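Local coordinates for Phthiocerol/phenolphthiocerol synthesis polyketide synthase type I PpsC (Mycobacterium tuberculosis, PDB 5NJI), which probably removes water from beta-hydroxyacyl intermediates, through its dehydratase domain, as the carbon chain of the phthiocerol lipids is built, at residues P92-M103 / T137-E148; D27-G35 / R220-M228. The protein carries 1 engineered substitution. All blocks are in the same frame, centred on the assembly; numbering follows the deposited sequence.

Contact 1 of 2, residues P92-M103 / T137-E148; sequences PWMISELDLRQM and TTHATATVARAE. With 8Z2 (~{S}-[2-[3-[[(2~{R})-4-[[[(2~{R},3~{S},4~{R},5~{R})-5-(6-aminopurin-9-yl)-4-oxidanyl-3-phosphonooxy-oxolan-2-yl]methoxy-oxidanyl-phosphoryl]oxy-oxidanyl-phosphoryl]oxy-3,3-dimethyl-2-oxidanyl-butanoyl]amino]propanoylamino]ethyl] (~{E})-dodec-2-enethioate), chain B.
A classic beta bulge interrupts the antiparallel pairing of 92-103 with 137-148 in the double-hotdog dehydratase fold: Ser-96 and Glu-97 both face Thr-143. Ser-96 N donates to Thr-143 O at 2.9 Å, along a bent path (133°), while Thr-143 N returns to Glu-97 O at 2.8 Å in the carbonyl plane, so the extra residue is absorbed without losing the ladder. Beyond the bulge Leu-98 and Leu-100 share one face with Ala-142 and Ala-140. The alanine methyls are small enough to leave room for the leucine branches, and Leu-100 CD2 lies 4.0 Å from Ala-140 CB, on the side where Tyr-73 of helix 70-84 packs. The face away from these leucines carries Glu-97, Asp-99, Thr-141 and Thr-143; there Thr-141 OG1, set between its own backbone N and carbonyl carbon (chi1 57°), shares a water with Asp-99 OD2. Before the bulge, Trp-93 CB rests against Val-144 CG1 at 3.7 Å, and the indole N-H is spent on Thr-82.

At the ligand end, where the strand gives way to loop, residues 100-103 line part of the acyl-CoA pocket. Leu-100 O accepts from pantetheine NP2 at 3.0 Å. Next to this pocket His-139, whose NE2 is bonded to Thr-129, directs ND1 at Gln-102 O, 2.9 Å away; that oxygen lies in the imidazole plane, although ND1 itself stands 54° out of the carbonyl plane.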
loop_
_atom_site.group_PDB
_atom_site.type_symbol
_atom_site.label_atom_id
_atom_site.label_comp_id
_atom_site.label_asym_id
_atom_site.label_seq_id
_atom_site.Cartn_x
_atom_site.Cartn_y
_atom_site.Cartn_z
ATOM N N PRO A 92 -7.587 5.884 13.828
ATOM C CA PRO A 92 -8.262 4.967 14.759
ATOM C C PRO A 92 -8.010 3.500 14.511
ATOM O O PRO A 92 -8.347 2.691 15.386
ATOM C CB PRO A 92 -9.748 5.273 14.539
ATOM C CG PRO A 92 -9.814 6.485 13.737
ATOM C CD PRO A 92 -8.544 6.605 12.977
ATOM N N TRP A 93 -7.451 3.123 13.351
ATOM C CA TRP A 93 -7.510 1.756 12.858
ATOM C C TRP A 93 -6.123 1.222 12.552
ATOM O O TRP A 93 -5.191 1.971 12.267
ATOM C CB TRP A 93 -8.325 1.645 11.556
ATOM C CG TRP A 93 -9.581 2.424 11.574
ATOM C CD1 TRP A 93 -9.838 3.576 10.911
ATOM C CD2 TRP A 93 -10.755 2.112 12.315
ATOM N NE1 TRP A 93 -11.108 4.008 11.193
ATOM C CE2 TRP A 93 -11.692 3.124 12.056
ATOM C CE3 TRP A 93 -11.102 1.071 13.176
ATOM C CZ2 TRP A 93 -12.952 3.128 12.633
ATOM C CZ3 TRP A 93 -12.346 1.074 13.750
ATOM C CH2 TRP A 93 -13.259 2.092 13.478
ATOM N N MET A 94 -6.032 -0.099 12.570
ATOM C CA MET A 94 -4.935 -0.841 11.975
ATOM C C MET A 94 -5.527 -1.875 11.029
ATOM O O MET A 94 -6.706 -2.212 11.114
ATOM C CB MET A 94 -4.069 -1.522 13.047
ATOM C CG MET A 94 -4.756 -2.709 13.747
ATOM S SD MET A 94 -3.673 -3.376 15.037
ATOM C CE MET A 94 -2.771 -4.594 14.081
ATOM N N ILE A 95 -4.717 -2.371 10.109
ATOM C CA ILE A 95 -5.115 -3.494 9.279
ATOM C C ILE A 95 -4.481 -4.748 9.851
ATOM O O ILE A 95 -3.260 -4.924 9.789
ATOM C CB ILE A 95 -4.718 -3.302 7.815
ATOM C CG1 ILE A 95 -5.340 -2.006 7.293
ATOM C CG2 ILE A 95 -5.204 -4.502 7.009
ATOM C CD1 ILE A 95 -4.876 -1.606 5.899
ATOM N N SER A 96 -5.316 -5.636 10.387
ATOM C CA SER A 96 -4.805 -6.901 10.903
ATOM C C SER A 96 -4.310 -7.796 9.782
ATOM O O SER A 96 -3.237 -8.408 9.888
ATOM C CB SER A 96 -5.894 -7.628 11.702
ATOM O OG SER A 96 -6.348 -6.831 12.767
ATOM N N GLU A 97 -5.081 -7.888 8.696
ATOM C CA GLU A 97 -4.763 -8.753 7.579
ATOM C C GLU A 97 -5.416 -8.182 6.331
ATOM O O GLU A 97 -6.563 -7.738 6.368
ATOM C CB GLU A 97 -5.274 -10.182 7.828
ATOM C CG GLU A 97 -5.007 -11.202 6.747
ATOM C CD GLU A 97 -5.732 -12.511 7.015
ATOM O OE1 GLU A 97 -6.327 -12.652 8.106
ATOM O OE2 GLU A 97 -5.710 -13.397 6.136
ATOM N N LEU A 98 -4.667 -8.173 5.240
ATOM C CA LEU A 98 -5.238 -7.798 3.959
ATOM C C LEU A 98 -4.748 -8.792 2.927
ATOM O O LEU A 98 -3.543 -8.990 2.764
ATOM C CB LEU A 98 -4.865 -6.370 3.563
ATOM C CG LEU A 98 -5.636 -5.862 2.344
ATOM C CD1 LEU A 98 -5.758 -4.361 2.399
ATOM C CD2 LEU A 98 -4.977 -6.286 1.045
ATOM N N ASP A 99 -5.685 -9.415 2.258
ATOM C CA ASP A 99 -5.369 -10.380 1.284
ATOM C C ASP A 99 -5.599 -9.794 -0.143
ATOM O O ASP A 99 -6.692 -9.451 -0.395
ATOM C CB ASP A 99 -6.234 -11.660 1.435
ATOM C CG ASP A 99 -5.965 -12.408 2.793
ATOM O OD1 ASP A 99 -4.830 -12.642 3.098
ATOM O OD2 ASP A 99 -6.847 -12.823 3.503
ATOM N N LEU A 100 -4.604 -9.845 -1.031
ATOM C CA LEU A 100 -4.707 -9.323 -2.405
ATOM C C LEU A 100 -4.947 -10.574 -3.272
ATOM O O LEU A 100 -4.038 -11.294 -3.549
ATOM C CB LEU A 100 -3.424 -8.571 -2.833
ATOM C CG LEU A 100 -3.121 -7.391 -1.904
ATOM C CD1 LEU A 100 -1.804 -6.722 -2.204
ATOM C CD2 LEU A 100 -4.282 -6.384 -1.983
ATOM N N ARG A 101 -6.201 -10.875 -3.549
ATOM C CA ARG A 101 -6.549 -12.089 -4.281
ATOM C C ARG A 101 -6.441 -12.076 -5.924
ATOM O O ARG A 101 -6.262 -13.083 -6.449
ATOM C CB ARG A 101 -7.971 -12.432 -3.806
ATOM C CG ARG A 101 -8.212 -12.096 -2.297
ATOM C CD ARG A 101 -8.995 -13.089 -1.444
ATOM N NE ARG A 101 -9.837 -13.930 -2.295
ATOM C CZ ARG A 101 -11.089 -14.333 -1.950
ATOM N NH1 ARG A 101 -11.566 -13.947 -0.708
ATOM N NH2 ARG A 101 -11.852 -15.102 -2.861
ATOM N N GLN A 102 -6.763 -10.956 -6.537
ATOM C CA GLN A 102 -6.725 -10.846 -7.979
ATOM C C GLN A 102 -6.365 -9.454 -8.435
ATOM O O GLN A 102 -6.873 -8.534 -7.964
ATOM C CB GLN A 102 -8.076 -11.293 -8.598
ATOM C CG GLN A 102 -8.061 -11.241 -10.118
ATOM C CD GLN A 102 -9.283 -11.890 -10.794
ATOM O OE1 GLN A 102 -9.874 -12.758 -10.219
ATOM N NE2 GLN A 102 -9.613 -11.500 -12.003
ATOM N N MET A 103 -5.448 -9.380 -9.337
ATOM C CA MET A 103 -5.004 -8.085 -9.820
ATOM C C MET A 103 -6.153 -7.374 -10.511
ATOM O O MET A 103 -6.973 -8.002 -11.192
ATOM C CB MET A 103 -3.843 -8.237 -10.797
ATOM C CG MET A 103 -2.491 -8.070 -10.200
ATOM S SD MET A 103 -1.238 -7.967 -11.490
ATOM C CE MET A 103 0.155 -8.582 -10.548
ATOM N N THR A 137 -16.317 -9.651 -9.120
ATOM C CA THR A 137 -15.047 -10.346 -8.909
ATOM C C THR A 137 -14.378 -9.757 -7.673
ATOM O O THR A 137 -14.271 -8.536 -7.569
ATOM C CB THR A 137 -14.104 -10.153 -10.103
ATOM O OG1 THR A 137 -14.661 -10.751 -11.272
ATOM C CG2 THR A 137 -12.714 -10.742 -9.838
ATOM N N THR A 138 -13.898 -10.610 -6.769
ATOM C CA THR A 138 -13.246 -10.148 -5.542
ATOM C C THR A 138 -11.753 -9.919 -5.767
ATOM O O THR A 138 -11.046 -10.820 -6.226
ATOM C CB THR A 138 -13.444 -11.160 -4.415
ATOM O OG1 THR A 138 -14.847 -11.287 -4.122
ATOM C CG2 THR A 138 -12.715 -10.719 -3.161
ATOM N N HIS A 139 -11.274 -8.722 -5.430
ATOM C CA HIS A 139 -9.866 -8.394 -5.600
ATOM C C HIS A 139 -9.092 -8.410 -4.306
ATOM O O HIS A 139 -7.904 -8.738 -4.315
ATOM C CB HIS A 139 -9.717 -7.022 -6.263
ATOM C CG HIS A 139 -10.228 -7.007 -7.661
ATOM N ND1 HIS A 139 -9.513 -7.528 -8.716
ATOM C CD2 HIS A 139 -11.411 -6.593 -8.173
ATOM C CE1 HIS A 139 -10.229 -7.430 -9.823
ATOM N NE2 HIS A 139 -11.382 -6.859 -9.520
ATOM N N ALA A 140 -9.720 -8.060 -3.191
ATOM C CA ALA A 140 -9.020 -7.994 -1.925
ATOM C C ALA A 140 -10.034 -8.138 -0.809
ATOM O O ALA A 140 -11.200 -7.788 -0.964
ATOM C CB ALA A 140 -8.243 -6.681 -1.773
ATOM N N THR A 141 -9.563 -8.654 0.320
ATOM C CA THR A 141 -10.316 -8.694 1.558
ATOM C C THR A 141 -9.422 -8.168 2.660
ATOM O O THR A 141 -8.198 -8.293 2.580
ATOM C CB THR A 141 -10.778 -10.109 1.918
ATOM O OG1 THR A 141 -9.642 -10.978 1.988
ATOM C CG2 THR A 141 -11.736 -10.629 0.888
ATOM N N ALA A 142 -10.025 -7.555 3.681
ATOM C CA ALA A 142 -9.224 -7.038 4.781
ATOM C C ALA A 142 -9.978 -7.162 6.094
ATOM O O ALA A 142 -11.201 -7.027 6.150
ATOM C CB ALA A 142 -8.829 -5.577 4.586
ATOM N N THR A 143 -9.231 -7.437 7.152
ATOM C CA THR A 143 -9.742 -7.319 8.508
ATOM C C THR A 143 -9.154 -6.060 9.126
ATOM O O THR A 143 -7.926 -5.910 9.204
ATOM C CB THR A 143 -9.394 -8.552 9.337
ATOM O OG1 THR A 143 -9.985 -9.706 8.744
ATOM C CG2 THR A 143 -9.926 -8.392 10.744
ATOM N N VAL A 144 -10.027 -5.161 9.561
ATOM C CA VAL A 144 -9.645 -3.892 10.161
ATOM C C VAL A 144 -10.050 -3.907 11.627
ATOM O O VAL A 144 -11.137 -4.375 11.979
ATOM C CB VAL A 144 -10.301 -2.707 9.426
ATOM C CG1 VAL A 144 -9.950 -1.383 10.069
ATOM C CG2 VAL A 144 -9.909 -2.711 7.947
ATOM N N ALA A 145 -9.176 -3.386 12.484
ATOM C CA ALA A 145 -9.415 -3.416 13.917
ATOM C C ALA A 145 -8.971 -2.091 14.519
ATOM O O ALA A 145 -8.248 -1.310 13.902
ATOM C CB ALA A 145 -8.688 -4.597 14.577
ATOM N N ARG A 146 -9.416 -1.829 15.742
ATOM C CA ARG A 146 -8.944 -0.646 16.442
ATOM C C ARG A 146 -7.426 -0.671 16.590
ATOM O O ARG A 146 -6.823 -1.717 16.834
ATOM C CB ARG A 146 -9.608 -0.542 17.821
ATOM C CG ARG A 146 -11.081 -0.131 17.784
ATOM C CD ARG A 146 -11.276 1.300 17.277
ATOM N NE ARG A 146 -11.380 2.276 18.359
ATOM C CZ ARG A 146 -12.525 2.734 18.861
ATOM N NH1 ARG A 146 -13.692 2.313 18.389
ATOM N NH2 ARG A 146 -12.504 3.622 19.847
ATOM N N ALA A 147 -6.818 0.496 16.405
ATOM C CA ALA A 147 -5.366 0.625 16.385
ATOM C C ALA A 147 -4.754 0.255 17.727
ATOM O O ALA A 147 -5.271 0.616 18.787
ATOM C CB ALA A 147 -4.988 2.056 16.047
ATOM N N GLU A 148 -3.653 -0.440 17.662
ATOM C CA GLU A 148 -2.747 -0.619 18.796
ATOM C C GLU A 148 -1.765 0.547 18.848
ATOM O O GLU A 148 -1.107 0.839 17.838
ATOM C CB GLU A 148 -1.986 -1.924 18.664
ATOM C CG GLU A 148 -2.846 -3.174 18.769
ATOM C CD GLU A 148 -2.087 -4.449 18.423
ATOM O OE1 GLU A 148 -1.121 -4.382 17.632
ATOM O OE2 GLU A 148 -2.460 -5.521 18.946
HETATM C C2 8Z2 B . -9.311 -16.709 0.639
HETATM C C4 8Z2 B . -8.433 -17.509 -1.379
HETATM C C5 8Z2 B . -9.629 -17.921 -1.729
HETATM C C6 8Z2 B . -10.657 -17.766 -0.932
HETATM C C8 8Z2 B . -8.332 -18.439 -3.316
HETATM C C10 8Z2 B . 10.721 -6.470 -4.823
HETATM C C11 8Z2 B . 11.566 -7.454 -4.122
HETATM C C12 8Z2 B . 12.055 -8.484 -5.067
HETATM N N9 8Z2 B . -7.638 -17.778 -2.394
HETATM N N7 8Z2 B . -9.561 -18.460 -2.919
HETATM N N3 8Z2 B . -8.243 -16.898 -0.196
HETATM N N1 8Z2 B . -10.537 -17.173 0.256
HETATM N N6 8Z2 B . -11.784 -18.229 -1.412
HETATM C "C1'" 8Z2 B . -6.213 -17.253 -1.882
HETATM C "C2'" 8Z2 B . -5.819 -18.420 -1.058
HETATM O "O2'" 8Z2 B . -5.388 -17.702 0.090
HETATM C "C3'" 8Z2 B . -4.724 -19.148 -1.997
HETATM O "O3'" 8Z2 B . -4.607 -20.539 -1.577
HETATM C "C4'" 8Z2 B . -3.698 -17.830 -1.971
HETATM O "O4'" 8Z2 B . -4.737 -16.813 -2.350
HETATM C "C5'" 8Z2 B . -2.501 -17.578 -2.874
HETATM O "O5'" 8Z2 B . -2.767 -17.476 -4.222
HETATM P P1 8Z2 B . -3.426 -18.483 -5.080
HETATM O O11 8Z2 B . -4.802 -18.039 -4.890
HETATM O O12 8Z2 B . -3.452 -19.889 -4.604
HETATM O O6 8Z2 B . -2.945 -18.414 -6.716
HETATM P P2 8Z2 B . -3.933 -17.782 -7.826
HETATM O O21 8Z2 B . -5.431 -17.636 -7.324
HETATM O O22 8Z2 B . -4.112 -18.219 -9.151
HETATM O O7 8Z2 B . -3.128 -16.361 -7.860
HETATM C CPA 8Z2 B . -1.843 -16.032 -7.303
HETATM C CPB 8Z2 B . -1.656 -14.537 -7.677
HETATM C CP8 8Z2 B . -2.872 -13.784 -7.108
HETATM C CP7 8Z2 B . -0.395 -13.963 -7.115
HETATM C CP9 8Z2 B . -1.628 -14.421 -9.196
HETATM O OP3 8Z2 B . -2.839 -13.990 -5.751
HETATM C CP6 8Z2 B . -2.891 -12.262 -7.406
HETATM O OP2 8Z2 B . -2.928 -11.908 -8.529
HETATM N NP2 8Z2 B . -3.058 -11.433 -6.386
HETATM C CP5 8Z2 B . -3.171 -9.994 -6.464
HETATM C CP4 8Z2 B . -1.805 -9.362 -6.277
HETATM C CP3 8Z2 B . -1.968 -7.828 -6.381
HETATM O OP1 8Z2 B . -2.883 -7.366 -6.971
HETATM N NP1 8Z2 B . -1.057 -7.073 -5.816
HETATM C CP2 8Z2 B . -1.136 -5.644 -5.812
HETATM C CP1 8Z2 B . -0.746 -5.063 -7.124
HETATM S S 8Z2 B . 1.022 -5.333 -7.464
HETATM P P3 8Z2 B . -6.093 -21.470 -1.735
HETATM O O31 8Z2 B . -6.648 -20.950 -3.244
HETATM O O32 8Z2 B . -7.187 -21.117 -0.927
HETATM O O33 8Z2 B . -6.053 -22.935 -1.772
HETATM C CA1 8Z2 B . 1.682 -4.333 -6.507
HETATM C CA2 8Z2 B . 3.162 -4.267 -6.579
HETATM O OA1 8Z2 B . 1.168 -3.599 -5.724
HETATM C CA3 8Z2 B . 3.853 -3.358 -5.640
HETATM C CA4 8Z2 B . 5.325 -3.335 -5.687
HETATM C CA5 8Z2 B . 5.945 -2.580 -4.538
HETATM C CA6 8Z2 B . 7.462 -2.654 -4.621
HETATM C CA7 8Z2 B . 7.987 -4.028 -4.143
HETATM C CA8 8Z2 B . 9.393 -4.320 -4.628
HETATM C CA9 8Z2 B . 10.093 -5.498 -3.897
HETATM O O HOH W 1 -9.059 3.367 17.996
HETATM O O HOH W 2 -8.336 -10.694 4.580
HETATM O O HOH W 3 -9.695 -13.512 1.454
HETATM O O HOH W 4 -11.158 -13.395 -7.150
#

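Contact 2 of 2, residues D27-G35 / R220-M228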
loop_
_atom_site.group_PDB
_atom_site.type_symbol
_atom_site.label_atom_id
_atom_site.label_comp_id
_atom_site.label_asym_id
_atom_site.label_seq_id
_atom_site.Cartn_x
_atom_site.Cartn_y
_atom_site.Cartn_z
ATOM N N ASP A 27 -16.040 15.859 -1.222
ATOM C CA ASP A 27 -15.692 15.317 0.062
ATOM C C ASP A 27 -15.674 13.821 -0.251
ATOM O O ASP A 27 -15.386 13.025 0.601
ATOM C CB ASP A 27 -16.686 15.710 1.268
ATOM C CG ASP A 27 -15.904 16.042 2.653
ATOM O OD1 ASP A 27 -15.257 17.086 2.753
ATOM O OD2 ASP A 27 -15.913 15.274 3.659
ATOM N N THR A 28 -15.973 13.475 -1.493
ATOM C CA THR A 28 -16.008 12.048 -1.791
ATOM C C THR A 28 -14.598 11.480 -1.936
ATOM O O THR A 28 -13.764 12.027 -2.660
ATOM C CB THR A 28 -16.799 11.795 -3.072
ATOM O OG1 THR A 28 -18.083 12.420 -2.968
ATOM C CG2 THR A 28 -16.986 10.306 -3.301
ATOM N N HIS A 29 -14.350 10.369 -1.275
ATOM C CA HIS A 29 -13.074 9.669 -1.411
ATOM C C HIS A 29 -12.907 9.168 -2.847
ATOM O O HIS A 29 -13.799 8.488 -3.364
ATOM C CB HIS A 29 -13.058 8.511 -0.429
ATOM C CG HIS A 29 -11.707 7.921 -0.205
ATOM N ND1 HIS A 29 -11.037 7.213 -1.178
ATOM C CD2 HIS A 29 -10.907 7.922 0.884
ATOM C CE1 HIS A 29 -9.879 6.800 -0.691
ATOM N NE2 HIS A 29 -9.770 7.232 0.550
ATOM N N PRO A 30 -11.792 9.466 -3.523
ATOM C CA PRO A 30 -11.699 9.122 -4.949
ATOM C C PRO A 30 -11.529 7.643 -5.227
ATOM O O PRO A 30 -11.781 7.230 -6.365
ATOM C CB PRO A 30 -10.474 9.908 -5.424
ATOM C CG PRO A 30 -9.661 10.070 -4.204
ATOM C CD PRO A 30 -10.640 10.278 -3.094
ATOM N N LEU A 31 -11.120 6.835 -4.250
ATOM C CA LEU A 31 -10.981 5.395 -4.458
ATOM C C LEU A 31 -12.131 4.611 -3.848
ATOM O O LEU A 31 -12.580 3.620 -4.431
ATOM C CB LEU A 31 -9.654 4.885 -3.876
ATOM C CG LEU A 31 -8.407 5.608 -4.388
ATOM C CD1 LEU A 31 -7.134 5.081 -3.707
ATOM C CD2 LEU A 31 -8.323 5.486 -5.900
ATOM N N LEU A 32 -12.636 5.056 -2.703
ATOM C CA LEU A 32 -13.708 4.345 -2.019
ATOM C C LEU A 32 -15.063 4.707 -2.593
ATOM O O LEU A 32 -15.922 3.828 -2.775
ATOM C CB LEU A 32 -13.658 4.669 -0.528
ATOM C CG LEU A 32 -14.800 4.133 0.337
ATOM C CD1 LEU A 32 -14.728 2.624 0.474
ATOM C CD2 LEU A 32 -14.808 4.782 1.690
ATOM N N GLY A 33 -15.279 5.981 -2.873
ATOM C CA GLY A 33 -16.528 6.396 -3.474
ATOM C C GLY A 33 -17.593 6.689 -2.439
ATOM O O GLY A 33 -17.323 6.921 -1.259
ATOM N N VAL A 34 -18.838 6.652 -2.901
ATOM C CA VAL A 34 -19.985 7.058 -2.098
ATOM C C VAL A 34 -20.684 5.816 -1.555
ATOM O O VAL A 34 -20.805 4.792 -2.244
ATOM C CB VAL A 34 -20.945 7.948 -2.914
ATOM C CG1 VAL A 34 -21.251 7.321 -4.252
ATOM C CG2 VAL A 34 -22.223 8.234 -2.123
ATOM N N GLY A 35 -21.106 5.896 -0.299
ATOM C CA GLY A 35 -21.577 4.738 0.430
ATOM C C GLY A 35 -23.003 4.868 0.929
ATOM O O GLY A 35 -23.511 5.970 1.154
ATOM N N ARG A 220 -6.559 14.913 -0.049
ATOM C CA ARG A 220 -7.193 15.336 1.191
ATOM C C ARG A 220 -7.974 14.245 1.989
ATOM O O ARG A 220 -8.103 14.324 3.161
ATOM C CB ARG A 220 -8.116 16.554 0.978
ATOM C CG ARG A 220 -8.914 16.591 -0.335
ATOM C CD ARG A 220 -8.250 16.303 -1.720
ATOM N NE ARG A 220 -7.641 17.465 -2.406
ATOM C CZ ARG A 220 -6.350 17.828 -2.509
ATOM N NH1 ARG A 220 -5.305 17.182 -1.974
ATOM N NH2 ARG A 220 -6.108 18.879 -3.221
ATOM N N GLU A 221 -8.633 13.326 1.293
ATOM C CA GLU A 221 -9.494 12.356 1.956
ATOM C C GLU A 221 -8.769 11.083 2.367
ATOM O O GLU A 221 -9.402 10.202 2.955
ATOM C CB GLU A 221 -10.680 11.990 1.054
ATOM C CG GLU A 221 -11.522 13.180 0.628
ATOM C CD GLU A 221 -12.160 13.889 1.805
ATOM O OE1 GLU A 221 -12.579 13.196 2.757
ATOM O OE2 GLU A 221 -12.234 15.137 1.784
ATOM N N PHE A 222 -7.466 10.966 2.113
ATOM C CA PHE A 222 -6.777 9.711 2.400
ATOM C C PHE A 222 -6.443 9.580 3.880
ATOM O O PHE A 222 -5.930 10.517 4.500
ATOM C CB PHE A 222 -5.482 9.581 1.597
ATOM C CG PHE A 222 -5.668 9.465 0.104
ATOM C CD1 PHE A 222 -6.836 8.976 -0.446
ATOM C CD2 PHE A 222 -4.638 9.817 -0.751
ATOM C CE1 PHE A 222 -6.982 8.859 -1.817
ATOM C CE2 PHE A 222 -4.771 9.707 -2.104
ATOM C CZ PHE A 222 -5.953 9.228 -2.650
ATOM N N MET A 223 -6.611 8.376 4.357
ATOM C CA MET A 223 -6.220 7.999 5.701
ATOM C C MET A 223 -4.701 7.643 5.599
ATOM O O MET A 223 -3.878 8.082 6.369
ATOM C CB MET A 223 -6.971 6.782 6.287
ATOM C CG MET A 223 -8.457 6.939 6.484
ATOM S SD MET A 223 -8.730 8.079 7.801
ATOM C CE MET A 223 -8.092 7.136 9.148
ATOM N N LEU A 224 -4.378 7.013 4.557
ATOM C CA LEU A 224 -3.032 6.460 4.274
ATOM C C LEU A 224 -2.743 6.700 2.792
ATOM O O LEU A 224 -3.558 6.418 2.034
ATOM C CB LEU A 224 -3.032 4.897 4.569
ATOM C CG LEU A 224 -1.841 3.934 4.458
ATOM C CD1 LEU A 224 -0.680 4.398 5.324
ATOM C CD2 LEU A 224 -2.177 2.463 4.763
ATOM N N HIS A 225 -1.881 7.480 2.454
ATOM C CA HIS A 225 -1.621 7.862 1.064
ATOM C C HIS A 225 -1.019 6.616 0.330
ATOM O O HIS A 225 0.031 6.257 0.628
ATOM C CB HIS A 225 -0.668 9.104 0.919
ATOM C CG HIS A 225 -0.705 9.746 -0.437
ATOM N ND1 HIS A 225 -0.594 9.030 -1.597
ATOM C CD2 HIS A 225 -0.901 11.032 -0.821
ATOM C CE1 HIS A 225 -0.711 9.840 -2.628
ATOM N NE2 HIS A 225 -0.894 11.060 -2.183
ATOM N N PRO A 226 -1.727 6.023 -0.620
ATOM C CA PRO A 226 -1.247 4.823 -1.261
ATOM C C PRO A 226 0.137 4.968 -1.958
ATOM O O PRO A 226 0.908 4.102 -2.014
ATOM C CB PRO A 226 -2.342 4.508 -2.310
ATOM C CG PRO A 226 -3.511 5.199 -1.865
ATOM C CD PRO A 226 -3.092 6.359 -1.046
ATOM N N VAL A 227 0.355 6.126 -2.549
ATOM C CA VAL A 227 1.603 6.262 -3.336
ATOM C C VAL A 227 2.769 6.269 -2.367
ATOM O O VAL A 227 3.769 5.715 -2.522
ATOM C CB VAL A 227 1.672 7.563 -4.212
ATOM C CG1 VAL A 227 2.964 7.687 -4.928
ATOM C CG2 VAL A 227 0.452 7.630 -5.105
ATOM N N MET A 228 2.580 6.989 -1.276
ATOM C CA MET A 228 3.570 6.963 -0.185
ATOM C C MET A 228 4.010 5.496 0.582
ATOM O O MET A 228 5.053 5.073 0.688
ATOM C CB MET A 228 3.359 8.010 0.964
ATOM C CG MET A 228 4.562 8.271 1.810
ATOM S SD MET A 228 5.639 9.375 0.836
ATOM C CE MET A 228 6.730 10.098 1.996
#
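Packing of the N-terminal loop, His-29 to Leu-31, against Phe-222 and against Pro-226 at the start of helix 226-234 joins the beginning of the modelled chain to that helix. Phe-222 is the centre of the apolar part: the CD1 corner of its ring meets His-29 NE2 at 3.6 Å, with that nitrogen near the phenyl plane, and the two ring planes are inclined by 50°. His-29 CD2 also lies 3.4 Å from the backbone O of Glu-221. The rigid pyrrolidine of Pro-30 suits the turning chain, its CG 3.8 Å from Phe-222 CE1. Leu-31 extends one branch further, CD1 coming within 4.1 Å of Pro-226 CG.

Each segment also holds a histidine bonded locally. His-29 has CG trans to its main-chain nitrogen (chi1 -165°), which swings the ring back so that ND1 accepts from Leu-31 N at 3.1 Å. His-225 is the N-cap of the helix, its ND1 receiving Val-227 N at 3.2 Å and its NE2 bonded to Ala-215 O; its ring supports Phe-222 from behind, with Phe-222 CD2 over its centre.

No hydrogen bond crosses directly; the polar link is Glu-75 of helix 70-84, which takes hydrogen bonds from His-29 NE2 and from the backbone nitrogens of Met-223 and Leu-224. With ND1 accepting and NE2 bonded to Glu-75, the chemistry is consistent with a proton on NE2 of His-29.

Overall arrangement
Along the chain the order is 27-35, 92-103, 137-148, 220-228, so contact 1 is nested inside the long loop that contact 2 closes. Their centres are 15 Å apart, and they touch where Pro-92 CD meets Met-223 CE at 3.9 Å. Helix 70-84 is their common neighbour: Leu-78 and Ala-81 pack on Trp-93 of contact 1, whereas Ile-76 and Ala-79 pack on Leu-31 and His-29 of contact 2. Contact 1 thus supplies paired strands beside this helix and one wall of the acyl-CoA pocket, while contact 2 brings the N-terminal loop and the start of helix 226-234 together, joining sequence-distant parts of the dehydratase fold.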